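Local coordinates for GNAT family acetyltransferase (PDB 6C30), which probably transfers an acetyl group from acetyl-CoA to the N-terminal amine of a protein substrate, as expected of a RimJ-type GNAT N-acetyltransferase, at residues P11-V17 with M87-V91; L112-I117 with Q147-A153; T132-M137 with A205-V209. Numbering follows the deposited sequence.

Contact 1: P11-V17 with M87-V91; sequences PGWPDTV and MLPFV
Loop 11-17, which leads into strand 17-22, runs over the start of strand 88-94. Trp-13 and Phe-90 bury the most surface, then Leu-88. Trp-13 has extended backbone angles (-137/137) and precedes a cis peptide bond to Pro-14. Its CA lies 6.7 Å from Leu-88 CA. With chi1 t and chi2 -95°, the indole reaches across to the strand. Phe-90, chi1 m, turns to meet it. The edge of the Trp-13 six-membered ring points at the Phe-90 face, a T-shaped pair with centroids 5.5 Å apart and planes at 69°. Pro-89 CD lies over one indole face, 3.8 Å from the six-membered ring centroid, a CH-pi contact. Leu-88 CB packs 3.9 Å from Trp-13 CE3, and Leu-88 CD2 lies 3.6 Å from Gly-12 O. This is aromatic packing of an N-terminal loop on a GNAT sheet. In strand 25-31, Pro-31 packs on Trp-13 and Leu-29 on Phe-90. Ala-82 of helix 71-83 and Ala-219 of the second subunit touch Trp-13, and His-141 NE2 of helix 130-143 hydrogen-bonds Gly-12 O.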
loop_
_atom_site.group_PDB
_atom_site.type_symbol
_atom_site.label_atom_id
_atom_site.label_comp_id
_atom_site.label_asym_id
_atom_site.label_seq_id
_atom_site.Cartn_x
_atom_site.Cartn_y
_atom_site.Cartn_z
ATOM N N PRO A 11 8.294 14.759 -12.838
ATOM C CA PRO A 11 8.336 15.008 -11.395
ATOM C C PRO A 11 7.136 14.392 -10.672
ATOM O O PRO A 11 6.013 14.473 -11.171
ATOM C CB PRO A 11 8.304 16.540 -11.301
ATOM C CG PRO A 11 7.685 16.983 -12.591
ATOM C CD PRO A 11 8.166 16.008 -13.613
ATOM N N GLY A 12 7.375 13.774 -9.523
ATOM C CA GLY A 12 6.298 13.204 -8.736
ATOM C C GLY A 12 5.826 11.853 -9.241
ATOM O O GLY A 12 4.832 11.332 -8.750
ATOM N N TRP A 13 6.549 11.281 -10.199
ATOM C CA TRP A 13 6.200 9.968 -10.752
ATOM C C TRP A 13 7.437 9.087 -10.923
ATOM O O TRP A 13 8.469 9.562 -11.393
ATOM C CB TRP A 13 5.498 10.113 -12.105
ATOM C CG TRP A 13 5.115 8.779 -12.666
ATOM C CD1 TRP A 13 5.819 8.024 -13.557
ATOM C CD2 TRP A 13 3.953 8.022 -12.328
ATOM N NE1 TRP A 13 5.161 6.840 -13.800
ATOM C CE2 TRP A 13 4.006 6.821 -13.062
ATOM C CE3 TRP A 13 2.866 8.252 -11.475
ATOM C CZ2 TRP A 13 3.003 5.852 -12.980
ATOM C CZ3 TRP A 13 1.872 7.284 -11.389
ATOM C CH2 TRP A 13 1.951 6.102 -12.135
ATOM N N PRO A 14 7.344 7.797 -10.557
ATOM C CA PRO A 14 6.237 7.176 -9.825
ATOM C C PRO A 14 6.308 7.520 -8.346
ATOM O O PRO A 14 7.373 7.875 -7.841
ATOM C CB PRO A 14 6.445 5.674 -10.066
ATOM C CG PRO A 14 7.892 5.526 -10.344
ATOM C CD PRO A 14 8.369 6.812 -10.958
ATOM N N ASP A 15 5.178 7.430 -7.659
ATOM C CA ASP A 15 5.123 7.722 -6.233
ATOM C C ASP A 15 3.849 7.118 -5.684
ATOM O O ASP A 15 2.966 6.709 -6.454
ATOM C CB ASP A 15 5.164 9.237 -5.979
ATOM C CG ASP A 15 5.728 9.597 -4.612
ATOM O OD1 ASP A 15 5.978 8.686 -3.796
ATOM O OD2 ASP A 15 5.906 10.811 -4.351
ATOM N N THR A 16 3.757 7.061 -4.359
ATOM C CA THR A 16 2.502 6.767 -3.693
ATOM C C THR A 16 2.016 8.034 -2.997
ATOM O O THR A 16 2.780 8.981 -2.800
ATOM C CB THR A 16 2.649 5.636 -2.676
ATOM O OG1 THR A 16 3.510 6.054 -1.609
ATOM C CG2 THR A 16 3.255 4.398 -3.323
ATOM N N VAL A 17 0.735 8.060 -2.653
ATOM C CA VAL A 17 0.169 9.181 -1.909
ATOM C C VAL A 17 -0.630 8.601 -0.750
ATOM O O VAL A 17 -1.303 7.581 -0.901
ATOM C CB VAL A 17 -0.730 10.083 -2.783
ATOM C CG1 VAL A 17 -1.052 11.376 -2.041
ATOM C CG2 VAL A 17 -0.051 10.393 -4.121
ATOM N N MET A 87 1.123 12.236 -17.868
ATOM C CA MET A 87 0.056 11.674 -17.043
ATOM C C MET A 87 0.624 11.139 -15.748
ATOM O O MET A 87 1.811 10.821 -15.668
ATOM C CB MET A 87 -0.670 10.542 -17.770
ATOM C CG MET A 87 -1.358 10.937 -19.068
ATOM S SD MET A 87 -2.310 9.587 -19.816
ATOM C CE MET A 87 -3.779 9.628 -18.803
ATOM N N LEU A 88 -0.233 11.038 -14.732
ATOM C CA LEU A 88 0.079 10.264 -13.525
ATOM C C LEU A 88 -1.120 9.359 -13.255
ATOM O O LEU A 88 -2.142 9.792 -12.708
ATOM C CB LEU A 88 0.372 11.146 -12.303
ATOM C CG LEU A 88 1.653 11.995 -12.339
ATOM C CD1 LEU A 88 1.470 13.312 -13.087
ATOM C CD2 LEU A 88 2.140 12.258 -10.917
ATOM N N PRO A 89 -1.009 8.093 -13.660
ATOM C CA PRO A 89 -2.128 7.154 -13.540
ATOM C C PRO A 89 -2.088 6.351 -12.236
ATOM O O PRO A 89 -1.322 5.395 -12.110
ATOM C CB PRO A 89 -1.950 6.248 -14.761
ATOM C CG PRO A 89 -0.446 6.226 -14.978
ATOM C CD PRO A 89 0.041 7.607 -14.578
ATOM N N PHE A 90 -2.909 6.749 -11.271
ATOM C CA PHE A 90 -2.977 6.054 -9.993
ATOM C C PHE A 90 -4.179 5.133 -9.868
ATOM O O PHE A 90 -5.220 5.310 -10.518
ATOM C CB PHE A 90 -3.045 7.050 -8.827
ATOM C CG PHE A 90 -1.836 7.926 -8.673
ATOM C CD1 PHE A 90 -0.701 7.447 -8.029
ATOM C CD2 PHE A 90 -1.855 9.250 -9.107
ATOM C CE1 PHE A 90 0.409 8.266 -7.852
ATOM C CE2 PHE A 90 -0.744 10.075 -8.940
ATOM C CZ PHE A 90 0.388 9.578 -8.314
ATOM N N VAL A 91 -4.018 4.165 -8.976
ATOM C CA VAL A 91 -5.099 3.325 -8.476
ATOM C C VAL A 91 -5.484 3.841 -7.099
ATOM O O VAL A 91 -4.613 4.223 -6.300
ATOM C CB VAL A 91 -4.669 1.848 -8.402
ATOM C CG1 VAL A 91 -5.638 1.014 -7.560
ATOM C CG2 VAL A 91 -4.527 1.284 -9.816
#

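Contact 2: L112-I117 with Q147-A153; sequences LRSAWI and QLHRIEA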
loop_
_atom_site.group_PDB
_atom_site.type_symbol
_atom_site.label_atom_id
_atom_site.label_comp_id
_atom_site.label_asym_id
_atom_site.label_seq_id
_atom_site.Cartn_x
_atom_site.Cartn_y
_atom_site.Cartn_z
ATOM N N LEU A 112 2.276 27.394 -17.686
ATOM C CA LEU A 112 0.910 26.909 -17.501
ATOM C C LEU A 112 0.810 26.054 -16.232
ATOM O O LEU A 112 0.024 26.371 -15.342
ATOM C CB LEU A 112 0.443 26.125 -18.730
ATOM C CG LEU A 112 -0.957 25.502 -18.670
ATOM C CD1 LEU A 112 -2.012 26.521 -18.238
ATOM C CD2 LEU A 112 -1.331 24.891 -20.018
ATOM N N ARG A 113 1.603 24.983 -16.158
ATOM C CA ARG A 113 1.685 24.152 -14.954
ATOM C C ARG A 113 0.298 23.685 -14.534
ATOM O O ARG A 113 -0.141 23.891 -13.398
ATOM C CB ARG A 113 2.357 24.912 -13.811
ATOM C CG ARG A 113 3.672 25.559 -14.210
ATOM C CD ARG A 113 4.301 26.239 -13.017
ATOM N NE ARG A 113 5.174 27.331 -13.429
ATOM C CZ ARG A 113 5.902 28.057 -12.591
ATOM N NH1 ARG A 113 5.864 27.798 -11.289
ATOM N NH2 ARG A 113 6.672 29.034 -13.055
ATOM N N SER A 114 -0.401 23.090 -15.486
ATOM C CA SER A 114 -1.785 22.698 -15.279
ATOM C C SER A 114 -1.975 21.262 -15.746
ATOM O O SER A 114 -1.160 20.731 -16.487
ATOM C CB SER A 114 -2.721 23.661 -16.023
ATOM O OG SER A 114 -4.090 23.400 -15.759
ATOM N N ALA A 115 -3.052 20.638 -15.293
ATOM C CA ALA A 115 -3.402 19.282 -15.699
ATOM C C ALA A 115 -4.874 19.065 -15.413
ATOM O O ALA A 115 -5.484 19.858 -14.688
ATOM C CB ALA A 115 -2.559 18.254 -14.953
ATOM N N TRP A 116 -5.460 18.023 -15.991
ATOM C CA TRP A 116 -6.787 17.626 -15.544
ATOM C C TRP A 116 -6.676 16.453 -14.594
ATOM O O TRP A 116 -5.646 15.774 -14.531
ATOM C CB TRP A 116 -7.745 17.289 -16.704
ATOM C CG TRP A 116 -7.332 16.267 -17.744
ATOM C CD1 TRP A 116 -6.998 16.531 -19.042
ATOM C CD2 TRP A 116 -7.302 14.832 -17.609
ATOM N NE1 TRP A 116 -6.728 15.359 -19.712
ATOM C CE2 TRP A 116 -6.901 14.305 -18.859
ATOM C CE3 TRP A 116 -7.549 13.947 -16.550
ATOM C CZ2 TRP A 116 -6.751 12.935 -19.083
ATOM C CZ3 TRP A 116 -7.395 12.574 -16.777
ATOM C CH2 TRP A 116 -7.004 12.090 -18.036
ATOM N N ILE A 117 -7.741 16.260 -13.825
ATOM C CA ILE A 117 -7.859 15.119 -12.920
ATOM C C ILE A 117 -9.185 14.417 -13.205
ATOM O O ILE A 117 -10.195 15.061 -13.491
ATOM C CB ILE A 117 -7.769 15.561 -11.438
ATOM C CG1 ILE A 117 -7.596 14.357 -10.513
ATOM C CG2 ILE A 117 -8.982 16.398 -11.020
ATOM C CD1 ILE A 117 -7.092 14.774 -9.154
ATOM N N GLN A 147 4.734 19.855 -8.919
ATOM C CA GLN A 147 5.068 21.275 -9.088
ATOM C C GLN A 147 4.066 22.005 -9.979
ATOM O O GLN A 147 4.416 22.941 -10.705
ATOM C CB GLN A 147 6.487 21.426 -9.649
ATOM C CG GLN A 147 7.553 20.832 -8.742
ATOM C CD GLN A 147 8.923 20.807 -9.390
ATOM O OE1 GLN A 147 9.088 21.207 -10.544
ATOM N NE2 GLN A 147 9.919 20.332 -8.649
ATOM N N LEU A 148 2.807 21.588 -9.912
ATOM C CA LEU A 148 1.777 22.220 -10.717
ATOM C C LEU A 148 1.112 23.391 -9.994
ATOM O O LEU A 148 1.153 23.498 -8.758
ATOM C CB LEU A 148 0.717 21.188 -11.128
ATOM C CG LEU A 148 1.247 20.061 -12.017
ATOM C CD1 LEU A 148 0.133 19.072 -12.347
ATOM C CD2 LEU A 148 1.869 20.611 -13.301
ATOM N N HIS A 149 0.511 24.267 -10.792
ATOM C CA HIS A 149 -0.171 25.460 -10.303
ATOM C C HIS A 149 -1.700 25.350 -10.343
ATOM O O HIS A 149 -2.397 26.027 -9.599
ATOM C CB HIS A 149 0.281 26.679 -11.119
ATOM C CG HIS A 149 -0.448 27.939 -10.771
ATOM N ND1 HIS A 149 -1.432 28.477 -11.571
ATOM C CD2 HIS A 149 -0.355 28.752 -9.691
ATOM C CE1 HIS A 149 -1.905 29.575 -11.007
ATOM N NE2 HIS A 149 -1.269 29.762 -9.863
ATOM N N ARG A 150 -2.213 24.473 -11.199
ATOM C CA ARG A 150 -3.647 24.404 -11.447
ATOM C C ARG A 150 -4.057 22.978 -11.792
ATOM O O ARG A 150 -3.337 22.279 -12.502
ATOM C CB ARG A 150 -4.016 25.369 -12.578
ATOM C CG ARG A 150 -5.474 25.388 -13.001
ATOM C CD ARG A 150 -5.736 26.518 -14.019
ATOM N NE ARG A 150 -7.125 26.504 -14.470
ATOM C CZ ARG A 150 -7.603 25.661 -15.378
ATOM N NH1 ARG A 150 -6.791 24.777 -15.949
ATOM N NH2 ARG A 150 -8.883 25.707 -15.719
ATOM N N ILE A 151 -5.204 22.558 -11.273
ATOM C CA ILE A 151 -5.827 21.304 -11.673
ATOM C C ILE A 151 -7.278 21.571 -12.059
ATOM O O ILE A 151 -8.004 22.285 -11.352
ATOM C CB ILE A 151 -5.756 20.255 -10.549
ATOM C CG1 ILE A 151 -4.296 19.854 -10.282
ATOM C CG2 ILE A 151 -6.598 19.027 -10.883
ATOM C CD1 ILE A 151 -3.608 19.175 -11.455
ATOM N N GLU A 152 -7.700 21.021 -13.195
ATOM C CA GLU A 152 -9.076 21.158 -13.642
ATOM C C GLU A 152 -9.732 19.796 -13.802
ATOM O O GLU A 152 -9.049 18.769 -13.801
ATOM C CB GLU A 152 -9.142 21.915 -14.971
ATOM C CG GLU A 152 -8.501 21.144 -16.120
ATOM C CD GLU A 152 -8.520 21.891 -17.440
ATOM O OE1 GLU A 152 -8.415 21.225 -18.488
ATOM O OE2 GLU A 152 -8.625 23.141 -17.450
ATOM N N ALA A 153 -11.052 19.800 -13.929
ATOM C CA ALA A 153 -11.810 18.578 -14.204
ATOM C C ALA A 153 -13.022 18.925 -15.040
ATOM O O ALA A 153 -13.481 20.077 -15.048
ATOM C CB ALA A 153 -12.241 17.885 -12.915
HETATM O O HOH W 1 -2.124 27.577 -14.076
HETATM O O HOH W 2 4.942 25.666 -9.672
#
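This is a parallel strand pair in the GNAT sheet, the two strands of a right-handed beta-alpha-beta crossover. Strands 114-121 and 150-155 are joined in sequence through helix 130-143. The short segments 114-117 and 150-153 diverge by 35°. Arg-113 O accepts from both His-149 N (2.7 Å) and Arg-150 N (3.1 Å), where the second segment turns into its strand. Pairing is loose at first, with Ala-115 N to Arg-150 O at 3.3 Å, and becomes regular at Trp-116 with Glu-152, framed by Glu-152 N to Ala-115 O (2.9 Å) and Ile-117 N to Glu-152 O (2.8 Å). On the face that carries Ser-114, Arg-150, Glu-152 and Trp-116, Arg-150 NH1 donates to Ser-114 OG (3.0 Å) and forms a salt bridge with Glu-152 OE2 (2.9 Å). Arg-150 NH2 makes a second salt bridge, to Glu-174. On the face of Ala-115 and Ile-151, Ala-115 CB meets Ile-151 CD1, and Leu-148 CD1 from the loop before the strand, both at 3.8 Å. At the exposed end, one water joins Leu-112 O to His-149 ND1, and His-149 NE2 hydrogen-bonds Glu-198. Ile-151 and Ile-117 pack against helix 130-143. Strands 97-105 and 186-196 flank the pair, antiparallel to it.

Contact 3: T132-M137 with A205-V209; sequences TAALAM and AHRLV
Two helical segments, 132-137 of helix 130-143 and 205-209 of helix 204-217, cross steeply at -104°, with axes 8.7 Å apart at closest approach. Both have regular alpha-helical backbone angles. The nearest point is Ala-136 against Ala-205, CA to CA 4.5 Å. Ala-133 lies across from Leu-208 at 6.9 Å between CA atoms. Ala-136 points toward the other helix. Its CB lies 3.5 Å from Ala-205 O and 4.0 Å from Ala-205 CB. Leu-208 (chi1 t, chi2 t) lies over Thr-132, Ala-133 and Ala-136: CD2 lies 3.9 Å from Ala-133 CB, and CD1 lies 3.8 Å from both Thr-132 O and Thr-132 OG1. Val-209, chi1 t, puts CG2 3.7 Å from Ala-136 CB and 3.6 Å from Ala-136 O. The same CG2 reaches Met-137 CG at 4.4 Å; Met-137 (m, t, m) also packs on strands 17-22 and 25-31. Thr-132, chi1 p, makes a hydrogen bond with Gly-129 O through OG1. Helix 204-217 thus covers a helix of the GNAT core: the larger Leu-208 and Val-209 pack against its alanine surface. The chemistry is apolar. Fit of shape, with alanines at the crossing, lets the backbones come close without any polar link between the segments.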
loop_
_atom_site.group_PDB
_atom_site.type_symbol
_atom_site.label_atom_id
_atom_site.label_comp_id
_atom_site.label_asym_id
_atom_site.label_seq_id
_atom_site.Cartn_x
_atom_site.Cartn_y
_atom_site.Cartn_z
ATOM N N THR A 132 -13.668 11.706 -2.654
ATOM C CA THR A 132 -13.184 12.992 -2.156
ATOM C C THR A 132 -11.770 12.855 -1.592
ATOM O O THR A 132 -10.931 13.718 -1.825
ATOM C CB THR A 132 -14.118 13.591 -1.094
ATOM O OG1 THR A 132 -14.331 12.633 -0.050
ATOM C CG2 THR A 132 -15.454 13.982 -1.715
ATOM N N ALA A 133 -11.491 11.752 -0.902
ATOM C CA ALA A 133 -10.142 11.520 -0.401
ATOM C C ALA A 133 -9.128 11.359 -1.529
ATOM O O ALA A 133 -8.016 11.884 -1.454
ATOM C CB ALA A 133 -10.108 10.293 0.505
ATOM N N ALA A 134 -9.519 10.630 -2.570
ATOM C CA ALA A 134 -8.635 10.420 -3.711
ATOM C C ALA A 134 -8.314 11.734 -4.418
ATOM O O ALA A 134 -7.157 12.011 -4.748
ATOM C CB ALA A 134 -9.251 9.427 -4.688
ATOM N N LEU A 135 -9.337 12.547 -4.649
ATOM C CA LEU A 135 -9.121 13.853 -5.254
ATOM C C LEU A 135 -8.246 14.752 -4.381
ATOM O O LEU A 135 -7.363 15.454 -4.882
ATOM C CB LEU A 135 -10.461 14.536 -5.527
ATOM C CG LEU A 135 -11.268 13.920 -6.667
ATOM C CD1 LEU A 135 -12.685 14.433 -6.606
ATOM C CD2 LEU A 135 -10.658 14.263 -8.016
ATOM N N ALA A 136 -8.501 14.745 -3.077
ATOM C CA ALA A 136 -7.720 15.579 -2.161
ATOM C C ALA A 136 -6.249 15.176 -2.152
ATOM O O ALA A 136 -5.355 16.020 -2.172
ATOM C CB ALA A 136 -8.305 15.505 -0.756
ATOM N N MET A 137 -5.997 13.869 -2.136
ATOM C CA MET A 137 -4.636 13.359 -2.241
ATOM C C MET A 137 -4.010 13.741 -3.577
ATOM O O MET A 137 -2.853 14.137 -3.643
ATOM C CB MET A 137 -4.617 11.839 -2.074
ATOM C CG MET A 137 -4.758 11.385 -0.626
ATOM S SD MET A 137 -4.476 9.616 -0.410
ATOM C CE MET A 137 -5.994 8.938 -1.060
ATOM N N ALA A 205 -10.049 20.231 0.634
ATOM C CA ALA A 205 -9.110 19.184 0.228
ATOM C C ALA A 205 -7.928 19.094 1.188
ATOM O O ALA A 205 -7.514 17.999 1.590
ATOM C CB ALA A 205 -8.613 19.429 -1.183
ATOM N N HIS A 206 -7.369 20.245 1.548
ATOM C CA HIS A 206 -6.251 20.254 2.480
ATOM C C HIS A 206 -6.681 19.764 3.857
ATOM O O HIS A 206 -5.956 19.000 4.488
ATOM C CB HIS A 206 -5.638 21.646 2.598
ATOM C CG HIS A 206 -4.564 21.726 3.636
ATOM N ND1 HIS A 206 -3.311 21.179 3.453
ATOM C CD2 HIS A 206 -4.569 22.248 4.884
ATOM C CE1 HIS A 206 -2.583 21.383 4.536
ATOM N NE2 HIS A 206 -3.323 22.028 5.420
ATOM N N ARG A 207 -7.858 20.184 4.314
ATOM C CA ARG A 207 -8.335 19.759 5.626
ATOM C C ARG A 207 -8.549 18.250 5.650
ATOM O O ARG A 207 -8.246 17.590 6.641
ATOM C CB ARG A 207 -9.621 20.498 6.010
ATOM C CG ARG A 207 -9.386 21.982 6.292
ATOM C CD ARG A 207 -10.586 22.663 6.944
ATOM N NE ARG A 207 -11.771 22.668 6.089
ATOM C CZ ARG A 207 -12.005 23.565 5.137
ATOM N NH1 ARG A 207 -11.125 24.527 4.894
ATOM N NH2 ARG A 207 -13.119 23.487 4.421
ATOM N N LEU A 208 -9.036 17.695 4.544
ATOM C CA LEU A 208 -9.301 16.260 4.476
ATOM C C LEU A 208 -7.997 15.469 4.600
ATOM O O LEU A 208 -7.907 14.511 5.376
ATOM C CB LEU A 208 -10.027 15.921 3.164
ATOM C CG LEU A 208 -10.659 14.535 2.971
ATOM C CD1 LEU A 208 -11.608 14.556 1.770
ATOM C CD2 LEU A 208 -9.627 13.412 2.796
ATOM N N VAL A 209 -6.993 15.869 3.832
ATOM C CA VAL A 209 -5.718 15.176 3.854
ATOM C C VAL A 209 -5.044 15.311 5.224
ATOM O O VAL A 209 -4.532 14.330 5.765
ATOM C CB VAL A 209 -4.791 15.699 2.739
ATOM C CG1 VAL A 209 -3.364 15.241 2.975
ATOM C CG2 VAL A 209 -5.289 15.228 1.378
#

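In the fold
Contacts 1 and 3 are buried and held by apolar packing. Contact 2 is only partly buried, and it is the one joined by hydrogen bonds between its segments. Contacts 1 and 2 reach the same sheet, contact 1 by laying a loop over a strand and contact 2 by pairing two strands edge to edge. They touch where Met-87 packs on Trp-116. Contact 3 lies on helix 130-143, the crossover between the strands of contact 2, and Leu-135 packs on Ile-117 there. Its Met-137 also meets Val-17 of contact 1. Aromatic packing marks contact 1, backbone pairing with an arginine-serine hydrogen bond marks contact 2, and leucine and valine against alanine mark contact 3.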